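PDB 4F2E: CupA from Streptococcus pneumoniae, which probably acts as a copper chaperone in copper resistance, binding two copper(I) ions on a cupredoxin fold. Local coordinates for residues A[15-20]-A[40-45]; A[29-34]-A[74-79]. One frame throughout, in Å; residues are numbered along the deposited sequence.

Interaction 1. Residues A[15-20]-A[40-45]; sequences EIRVEV and VFDRKD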
ATOM      1  N   GLU A  15      -8.273  -5.004   4.665  1.00 10.86           N
ATOM      2  CA  GLU A  15      -7.952  -3.588   4.655  1.00 12.23           C
ATOM      3  C   GLU A  15      -6.757  -3.284   5.537  1.00 12.63           C
ATOM      4  O   GLU A  15      -6.614  -3.834   6.630  1.00 12.59           O
ATOM      5  CB  GLU A  15      -9.156  -2.776   5.126  1.00 11.59           C
ATOM      6  CG  GLU A  15      -8.911  -1.282   5.196  1.00 13.26           C
ATOM      7  CD  GLU A  15     -10.155  -0.530   5.597  1.00 18.33           C
ATOM      8  OE1 GLU A  15     -11.088  -0.449   4.769  1.00 16.33           O
ATOM      9  OE2 GLU A  15     -10.207  -0.040   6.744  1.00 25.58           O
ATOM     10  N   ILE A  16      -5.898  -2.401   5.055  1.00 12.10           N
ATOM     11  CA  ILE A  16      -4.804  -1.910   5.868  1.00 13.03           C
ATOM     12  C   ILE A  16      -4.622  -0.429   5.596  1.00 13.25           C
ATOM     13  O   ILE A  16      -4.791   0.032   4.464  1.00 12.90           O
ATOM     14  CB  ILE A  16      -3.504  -2.685   5.606  1.00 17.90           C
ATOM     15  CG1 ILE A  16      -2.435  -2.280   6.623  1.00 19.05           C
ATOM     16  CG2 ILE A  16      -3.032  -2.475   4.176  1.00 17.27           C
ATOM     17  CD1 ILE A  16      -1.314  -3.277   6.750  1.00 20.36           C
ATOM     18  N   ARG A  17      -4.301   0.315   6.647  1.00 12.38           N
ATOM     19  CA  ARG A  17      -4.129   1.753   6.548  1.00 12.78           C
ATOM     20  C   ARG A  17      -2.651   2.107   6.578  1.00 11.25           C
ATOM     21  O   ARG A  17      -1.898   1.620   7.423  1.00 13.29           O
ATOM     22  CB  ARG A  17      -4.872   2.456   7.686  1.00 16.18           C
ATOM     23  CG  ARG A  17      -6.368   2.181   7.703  1.00 21.75           C
ATOM     24  CD  ARG A  17      -7.066   3.006   8.775  1.00 33.40           C
ATOM     25  NE  ARG A  17      -6.870   4.438   8.567  1.00 39.86           N
ATOM     26  CZ  ARG A  17      -7.672   5.203   7.833  1.00 37.69           C
ATOM     27  NH1 ARG A  17      -7.415   6.497   7.695  1.00 36.41           N
ATOM     28  NH2 ARG A  17      -8.732   4.674   7.236  1.00 35.66           N
ATOM     29  N   VAL A  18      -2.240   2.952   5.641  1.00 10.73           N
ATOM     30  CA  VAL A  18      -0.852   3.383   5.552  1.00 11.67           C
ATOM     31  C   VAL A  18      -0.790   4.899   5.631  1.00 11.17           C
ATOM     32  O   VAL A  18      -1.426   5.591   4.843  1.00 12.43           O
ATOM     33  CB  VAL A  18      -0.198   2.899   4.242  1.00 10.54           C
ATOM     34  CG1 VAL A  18       1.238   3.402   4.137  1.00 11.92           C
ATOM     35  CG2 VAL A  18      -0.244   1.384   4.159  1.00 14.49           C
ATOM     36  N   GLU A  19      -0.040   5.410   6.601  1.00 10.44           N
ATOM     37  CA  GLU A  19       0.158   6.843   6.736  1.00 11.02           C
ATOM     38  C   GLU A  19       1.302   7.285   5.841  1.00 10.08           C
ATOM     39  O   GLU A  19       2.376   6.682   5.851  1.00 11.77           O
ATOM     40  CB  GLU A  19       0.461   7.212   8.189  1.00 11.39           C
ATOM     41  CG  GLU A  19       0.653   8.704   8.410  1.00 15.87           C
ATOM     42  CD  GLU A  19       0.876   9.057   9.867  1.00 29.85           C
ATOM     43  OE1 GLU A  19       0.330   8.350  10.742  1.00 35.71           O
ATOM     44  OE2 GLU A  19       1.597  10.042  10.138  1.00 27.94           O
ATOM     45  N   VAL A  20       1.061   8.327   5.051  1.00 10.97           N
ATOM     46  CA  VAL A  20       2.099   8.888   4.201  1.00 11.78           C
ATOM     47  C   VAL A  20       2.719  10.074   4.921  1.00 11.48           C
ATOM     48  O   VAL A  20       2.146  11.164   4.970  1.00 10.45           O
ATOM     49  CB  VAL A  20       1.551   9.310   2.828  1.00 10.00           C
ATOM     50  CG1 VAL A  20       2.688   9.792   1.924  1.00 11.73           C
ATOM     51  CG2 VAL A  20       0.796   8.155   2.182  1.00 12.88           C
ATOM     52  N   VAL A  40      -5.316   1.737   2.236  1.00  9.86           N
ATOM     53  CA  VAL A  40      -5.798   3.097   2.393  1.00 10.57           C
ATOM     54  C   VAL A  40      -4.653   4.031   2.751  1.00 10.56           C
ATOM     55  O   VAL A  40      -4.132   3.988   3.868  1.00 12.46           O
ATOM     56  CB  VAL A  40      -6.878   3.169   3.485  1.00 10.88           C
ATOM     57  CG1 VAL A  40      -7.473   4.568   3.551  1.00 14.18           C
ATOM     58  CG2 VAL A  40      -7.961   2.132   3.220  1.00 11.85           C
ATOM     59  N   PHE A  41      -4.264   4.874   1.800  1.00 10.98           N
ATOM     60  CA  PHE A  41      -3.185   5.824   2.021  1.00 11.03           C
ATOM     61  C   PHE A  41      -3.729   7.144   2.529  1.00 12.27           C
ATOM     62  O   PHE A  41      -4.513   7.809   1.848  1.00 14.03           O
ATOM     63  CB  PHE A  41      -2.376   6.033   0.739  1.00 10.59           C
ATOM     64  CG  PHE A  41      -1.544   4.845   0.360  1.00 10.60           C
ATOM     65  CD1 PHE A  41      -2.091   3.805  -0.374  1.00 11.38           C
ATOM     66  CD2 PHE A  41      -0.218   4.757   0.756  1.00 10.27           C
ATOM     67  CE1 PHE A  41      -1.332   2.705  -0.713  1.00 11.61           C
ATOM     68  CE2 PHE A  41       0.546   3.656   0.418  1.00 10.81           C
ATOM     69  CZ  PHE A  41      -0.008   2.630  -0.316  1.00 11.74           C
ATOM     70  N   ASP A  42      -3.311   7.518   3.732  1.00 11.49           N
ATOM     71  CA  ASP A  42      -3.724   8.780   4.323  1.00 12.34           C
ATOM     72  C   ASP A  42      -2.548   9.737   4.228  1.00 12.85           C
ATOM     73  O   ASP A  42      -1.551   9.567   4.930  1.00 12.98           O
ATOM     74  CB  ASP A  42      -4.130   8.564   5.779  1.00 14.20           C
ATOM     75  CG  ASP A  42      -4.705   9.808   6.415  1.00 21.47           C
ATOM     76  OD1 ASP A  42      -5.161  10.701   5.671  1.00 22.06           O
ATOM     77  OD2 ASP A  42      -4.708   9.890   7.660  1.00 29.58           O
ATOM     78  N   ARG A  43      -2.653  10.730   3.349  1.00 11.41           N
ATOM     79  CA  ARG A  43      -1.508  11.587   3.065  1.00 13.22           C
ATOM     80  C   ARG A  43      -1.425  12.791   3.994  1.00 12.63           C
ATOM     81  O   ARG A  43      -2.330  13.627   4.030  1.00 14.56           O
ATOM     82  CB  ARG A  43      -1.489  12.051   1.609  1.00 11.67           C
ATOM     83  CG  ARG A  43      -0.248  12.864   1.304  1.00 11.17           C
ATOM     84  CD  ARG A  43      -0.151  13.291  -0.136  1.00 12.89           C
ATOM     85  NE  ARG A  43       1.056  14.087  -0.339  1.00 11.30           N
ATOM     86  CZ  ARG A  43       1.370  14.700  -1.473  1.00 12.61           C
ATOM     87  NH1 ARG A  43       0.561  14.619  -2.519  1.00 12.78           N
ATOM     88  NH2 ARG A  43       2.497  15.398  -1.559  1.00 12.57           N
ATOM     89  N   LYS A  44      -0.319  12.878   4.728  1.00 11.95           N
ATOM     90  CA  LYS A  44      -0.122  13.939   5.706  1.00 12.42           C
ATOM     91  C   LYS A  44       1.149  14.744   5.440  1.00 12.85           C
ATOM     92  O   LYS A  44       1.459  15.684   6.168  1.00 17.06           O
ATOM     93  CB  LYS A  44      -0.087  13.350   7.116  1.00 16.21           C
ATOM     94  CG  LYS A  44      -1.389  12.677   7.523  1.00 20.82           C
ATOM     95  CD  LYS A  44      -1.293  12.067   8.909  1.00 27.59           C
ATOM     96  CE  LYS A  44      -2.625  11.477   9.339  1.00 30.83           C
ATOM     97  NZ  LYS A  44      -2.541  10.856  10.689  1.00 38.21           N
ATOM     98  N   ASP A  45       1.873  14.372   4.389  1.00 12.70           N
ATOM     99  CA  ASP A  45       3.136  15.017   4.043  1.00 13.32           C
ATOM    100  C   ASP A  45       3.016  15.640   2.651  1.00 13.16           C
ATOM    101  O   ASP A  45       2.814  14.929   1.670  1.00 12.48           O
ATOM    102  CB  ASP A  45       4.257  13.974   4.074  1.00 14.43           C
ATOM    103  CG  ASP A  45       5.635  14.570   3.852  1.00 12.98           C
ATOM    104  OD1 ASP A  45       5.746  15.646   3.229  1.00 15.16           O
ATOM    105  OD2 ASP A  45       6.616  13.938   4.297  1.00 14.39           O
TER
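Val20 CG2 meets the ring of Phe41 at its edge, in the ring plane, 3.8 Å from CD2. Val18 approaches the ring obliquely, its CG1 3.8 Å from Phe41 CE2, and runs beside the phenylalanine in the same direction. On the other side of the sheet the Arg17 guanidinium has Val40 CG1 over one face, 3.9 Å from NH2; the chain turns at chi3 (59°), and NH1 goes on to a salt bridge with Glu69. The Arg43 guanidinium takes Asp45 O at its edge, NE donating over 2.8 Å, while NH2 forms a salt bridge with Asp51 and NH1 donates to Leu64 O.

Segments 15-20 and 40-43 belong to parallel neighbouring strands, 13-20 and 37-43, joined in turn by Val40 N to Ile16 O, Val18 N to Val40 O, Asp42 N to Val18 O and Val20 N to Asp42 O. Lys44 N to Val20 O (3.0 Å) carries the pairing one step past the end of the second strand. Ile53, Phe55 and Val72 also touch Phe41, placing it in the cupredoxin sandwich interior.

On the Arg17 face, Lys44 NZ stands 3.8 Å from Glu19 OE1 and equally far from Asp42 OD2. Both ion pairs are long. The Phe41 face is thus mainly apolar but takes in the buried Arg43, whose charge Asp51 meets; the Arg17 face combines buried Val40 with looser charges that probably offset one another around Lys44.

Interaction 2. Residues A[29-34]-A[74-79]; sequences IVLKKS and ITPEQA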
ATOM      1  N   ILE A  29       3.795  -4.543   5.024  1.00 10.58           N
ATOM      2  CA  ILE A  29       2.416  -4.982   5.180  1.00 11.35           C
ATOM      3  C   ILE A  29       2.229  -6.411   4.695  1.00 11.58           C
ATOM      4  O   ILE A  29       2.932  -6.865   3.792  1.00 11.98           O
ATOM      5  CB  ILE A  29       1.427  -4.028   4.471  1.00 12.05           C
ATOM      6  CG1 ILE A  29       1.653  -4.025   2.959  1.00 12.38           C
ATOM      7  CG2 ILE A  29       1.561  -2.618   5.029  1.00 12.28           C
ATOM      8  CD1 ILE A  29       0.691  -3.124   2.205  1.00 13.76           C
ATOM      9  N   VAL A  30       1.285  -7.115   5.309  1.00 10.51           N
ATOM     10  CA  VAL A  30       1.080  -8.529   5.028  1.00 12.08           C
ATOM     11  C   VAL A  30      -0.379  -8.798   4.688  1.00 11.19           C
ATOM     12  O   VAL A  30      -1.273  -8.540   5.494  1.00 11.47           O
ATOM     13  CB  VAL A  30       1.514  -9.407   6.226  1.00 10.98           C
ATOM     14  CG1 VAL A  30       1.355 -10.877   5.884  1.00 12.18           C
ATOM     15  CG2 VAL A  30       2.954  -9.102   6.612  1.00 13.43           C
ATOM     16  N   LEU A  31      -0.608  -9.313   3.483  1.00 10.96           N
ATOM     17  CA  LEU A  31      -1.954  -9.574   2.991  1.00 11.56           C
ATOM     18  C   LEU A  31      -2.192 -11.056   2.740  1.00 12.42           C
ATOM     19  O   LEU A  31      -1.251 -11.818   2.504  1.00 13.21           O
ATOM     20  CB  LEU A  31      -2.207  -8.800   1.695  1.00 13.45           C
ATOM     21  CG  LEU A  31      -2.689  -7.353   1.824  1.00 16.19           C
ATOM     22  CD1 LEU A  31      -1.736  -6.515   2.664  1.00 19.15           C
ATOM     23  CD2 LEU A  31      -2.873  -6.738   0.444  1.00 15.85           C
ATOM     24  N   LYS A  32      -3.460 -11.455   2.790  1.00 11.79           N
ATOM     25  CA  LYS A  32      -3.854 -12.820   2.475  1.00 13.54           C
ATOM     26  C   LYS A  32      -4.062 -12.993   0.975  1.00 12.87           C
ATOM     27  O   LYS A  32      -4.718 -12.176   0.324  1.00 12.89           O
ATOM     28  CB  LYS A  32      -5.143 -13.202   3.204  1.00 12.80           C
ATOM     29  CG  LYS A  32      -4.981 -13.512   4.680  1.00 19.27           C
ATOM     30  CD  LYS A  32      -6.259 -14.133   5.228  1.00 23.96           C
ATOM     31  CE  LYS A  32      -6.136 -14.455   6.708  1.00 34.71           C
ATOM     32  NZ  LYS A  32      -5.064 -15.454   6.971  1.00 40.37           N
ATOM     33  N   LYS A  33      -3.512 -14.075   0.435  1.00 12.82           N
ATOM     34  CA  LYS A  33      -3.682 -14.394  -0.973  1.00 13.92           C
ATOM     35  C   LYS A  33      -5.162 -14.526  -1.342  1.00 13.48           C
ATOM     36  O   LYS A  33      -5.952 -15.107  -0.593  1.00 13.91           O
ATOM     37  CB  LYS A  33      -2.927 -15.685  -1.304  1.00 14.95           C
ATOM     38  CG  LYS A  33      -3.063 -16.145  -2.741  1.00 17.48           C
ATOM     39  CD  LYS A  33      -2.308 -17.449  -2.964  1.00 19.92           C
ATOM     40  CE  LYS A  33      -2.725 -18.119  -4.263  1.00 30.99           C
ATOM     41  NZ  LYS A  33      -1.997 -19.400  -4.489  1.00 29.49           N
ATOM     42  N   SER A  34      -5.528 -13.958  -2.491  1.00 13.60           N
ATOM     43  CA  SER A  34      -6.847 -14.156  -3.101  1.00 14.03           C
ATOM     44  C   SER A  34      -7.996 -13.360  -2.478  1.00 15.53           C
ATOM     45  O   SER A  34      -9.147 -13.504  -2.892  1.00 17.39           O
ATOM     46  CB  SER A  34      -7.210 -15.644  -3.139  1.00 17.18           C
ATOM     47  OG  SER A  34      -6.244 -16.388  -3.860  1.00 21.30           O
ATOM     48  N   ILE A  74      -6.404  -3.805  -4.906  1.00 11.46           N
ATOM     49  CA  ILE A  74      -5.805  -4.904  -5.651  1.00 13.45           C
ATOM     50  C   ILE A  74      -6.335  -6.214  -5.090  1.00 13.27           C
ATOM     51  O   ILE A  74      -6.795  -6.264  -3.952  1.00 13.31           O
ATOM     52  CB  ILE A  74      -4.260  -4.900  -5.543  1.00 12.04           C
ATOM     53  CG1 ILE A  74      -3.819  -4.993  -4.080  1.00 14.89           C
ATOM     54  CG2 ILE A  74      -3.673  -3.659  -6.202  1.00 13.64           C
ATOM     55  CD1 ILE A  74      -2.317  -5.143  -3.903  1.00 16.55           C
ATOM     56  N   THR A  75      -6.282  -7.270  -5.892  1.00 13.48           N
ATOM     57  CA  THR A  75      -6.604  -8.607  -5.405  1.00 12.24           C
ATOM     58  C   THR A  75      -5.428  -9.522  -5.718  1.00 13.54           C
ATOM     59  O   THR A  75      -5.318 -10.044  -6.828  1.00 15.41           O
ATOM     60  CB  THR A  75      -7.894  -9.162  -6.040  1.00 13.22           C
ATOM     61  OG1 THR A  75      -8.987  -8.279  -5.753  1.00 15.11           O
ATOM     62  CG2 THR A  75      -8.211 -10.548  -5.484  1.00 14.06           C
ATOM     63  N   PRO A  76      -4.532  -9.709  -4.740  1.00 11.88           N
ATOM     64  CA  PRO A  76      -3.295 -10.457  -4.984  1.00 13.78           C
ATOM     65  C   PRO A  76      -3.530 -11.963  -5.041  1.00 16.29           C
ATOM     66  O   PRO A  76      -3.775 -12.585  -4.010  1.00 17.65           O
ATOM     67  CB  PRO A  76      -2.431 -10.095  -3.777  1.00 14.94           C
ATOM     68  CG  PRO A  76      -3.416  -9.820  -2.686  1.00 14.16           C
ATOM     69  CD  PRO A  76      -4.614  -9.200  -3.359  1.00 12.18           C
ATOM     70  N   GLU A  77      -3.445 -12.534  -6.237  1.00 16.83           N
ATOM     71  CA  GLU A  77      -3.717 -13.957  -6.427  1.00 16.99           C
ATOM     72  C   GLU A  77      -2.462 -14.811  -6.332  1.00 20.97           C
ATOM     73  O   GLU A  77      -2.524 -16.035  -6.437  1.00 24.39           O
ATOM     74  CB  GLU A  77      -4.398 -14.197  -7.774  1.00 20.01           C
ATOM     75  CG  GLU A  77      -5.829 -13.702  -7.837  1.00 20.87           C
ATOM     76  CD  GLU A  77      -6.740 -14.434  -6.873  1.00 24.78           C
ATOM     77  OE1 GLU A  77      -6.319 -15.479  -6.330  1.00 26.70           O
ATOM     78  OE2 GLU A  77      -7.877 -13.966  -6.658  1.00 25.59           O
ATOM     79  N   GLN A  78      -1.322 -14.161  -6.137  1.00 17.45           N
ATOM     80  CA  GLN A  78      -0.050 -14.860  -6.071  1.00 17.22           C
ATOM     81  C   GLN A  78       0.691 -14.513  -4.782  1.00 15.85           C
ATOM     82  O   GLN A  78       0.835 -13.339  -4.436  1.00 16.60           O
ATOM     83  CB  GLN A  78       0.794 -14.488  -7.290  1.00 22.08           C
ATOM     84  CG  GLN A  78       2.179 -15.081  -7.314  1.00 25.74           C
ATOM     85  CD  GLN A  78       3.044 -14.447  -8.383  1.00 21.78           C
ATOM     86  OE1 GLN A  78       2.658 -14.369  -9.554  1.00 20.79           O
ATOM     87  NE2 GLN A  78       4.217 -13.970  -7.983  1.00 20.04           N
ATOM     88  N   ALA A  79       1.148 -15.534  -4.063  1.00 14.61           N
ATOM     89  CA  ALA A  79       1.986 -15.318  -2.892  1.00 15.11           C
ATOM     90  C   ALA A  79       3.332 -14.743  -3.318  1.00 13.88           C
ATOM     91  O   ALA A  79       3.782 -14.968  -4.442  1.00 20.42           O
ATOM     92  CB  ALA A  79       2.183 -16.620  -2.129  1.00 16.99           C
TER
HETATM   93  O   HOH W   1     -10.122 -13.796  -5.380  1.00 30.20           O
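Lys33 lays its aliphatic chain over the backbone of Glu77, with CE 3.0 Å from Glu77 O. The extended chain runs across the loop, and CD comes 4.1 Å from Ala79 N. It is the methylenes that do the touching, since the ammonium lies past the carbonyl.

Ser34 makes the polar grip. Its N donates to Pro76 O at 2.7 Å in a nearly straight bond (169°), the donor tilted from the carbonyl plane, and the CA of Lys33 approaches the same oxygen in a CA-H...O contact. Ser34 OG donates to Glu77 OE1 at 2.6 Å, on the syn side of that oxygen but 32° out of the carboxylate plane. The glutamate chain bends at chi2 (-64°), which turns CD back toward the serine. A water completes the link, donating both to Ser34 O and to Glu77 OE2 (2.6 Å), so each carboxylate oxygen accepts a bond. One carboxylate thereby ties down the side chain and, through water, the carbonyl of a single residue.

Beneath this, Leu31 CD2 approaches the ring of Pro76 at CG, 4.4 Å away, a light apolar contact. The whole contact joins the turn that follows strand 24-31 to the loop between strands 69-74 and 80-86. Leu31 and Pro76 face inward there, where Met95 and Val97 of strand 92-97 and Phe58 pack around them, and Ala7 of strand 5-10 touches Leu31.

Interactions 1 and 2 lie on opposite sides of the centre of the chain, their own centres 18 Å apart, yet they meet directly: Ile16 CD1 packs against Ile29 CG2 at 3.4 Å. Strands 13-20 and 24-31, which carry those two residues, are antiparallel neighbours in the sheet, and the chain after residue 34 returns as strand 37-43 to pair with 13-20. Interaction 1 is near the metal site: the side chain of Val20 is about 9 Å from a copper(I) ion and touches Leu50, next in sequence to Cys49, which binds both ions. Interaction 2, by contrast, is a contact between two loops whose residues are not among the copper ligands.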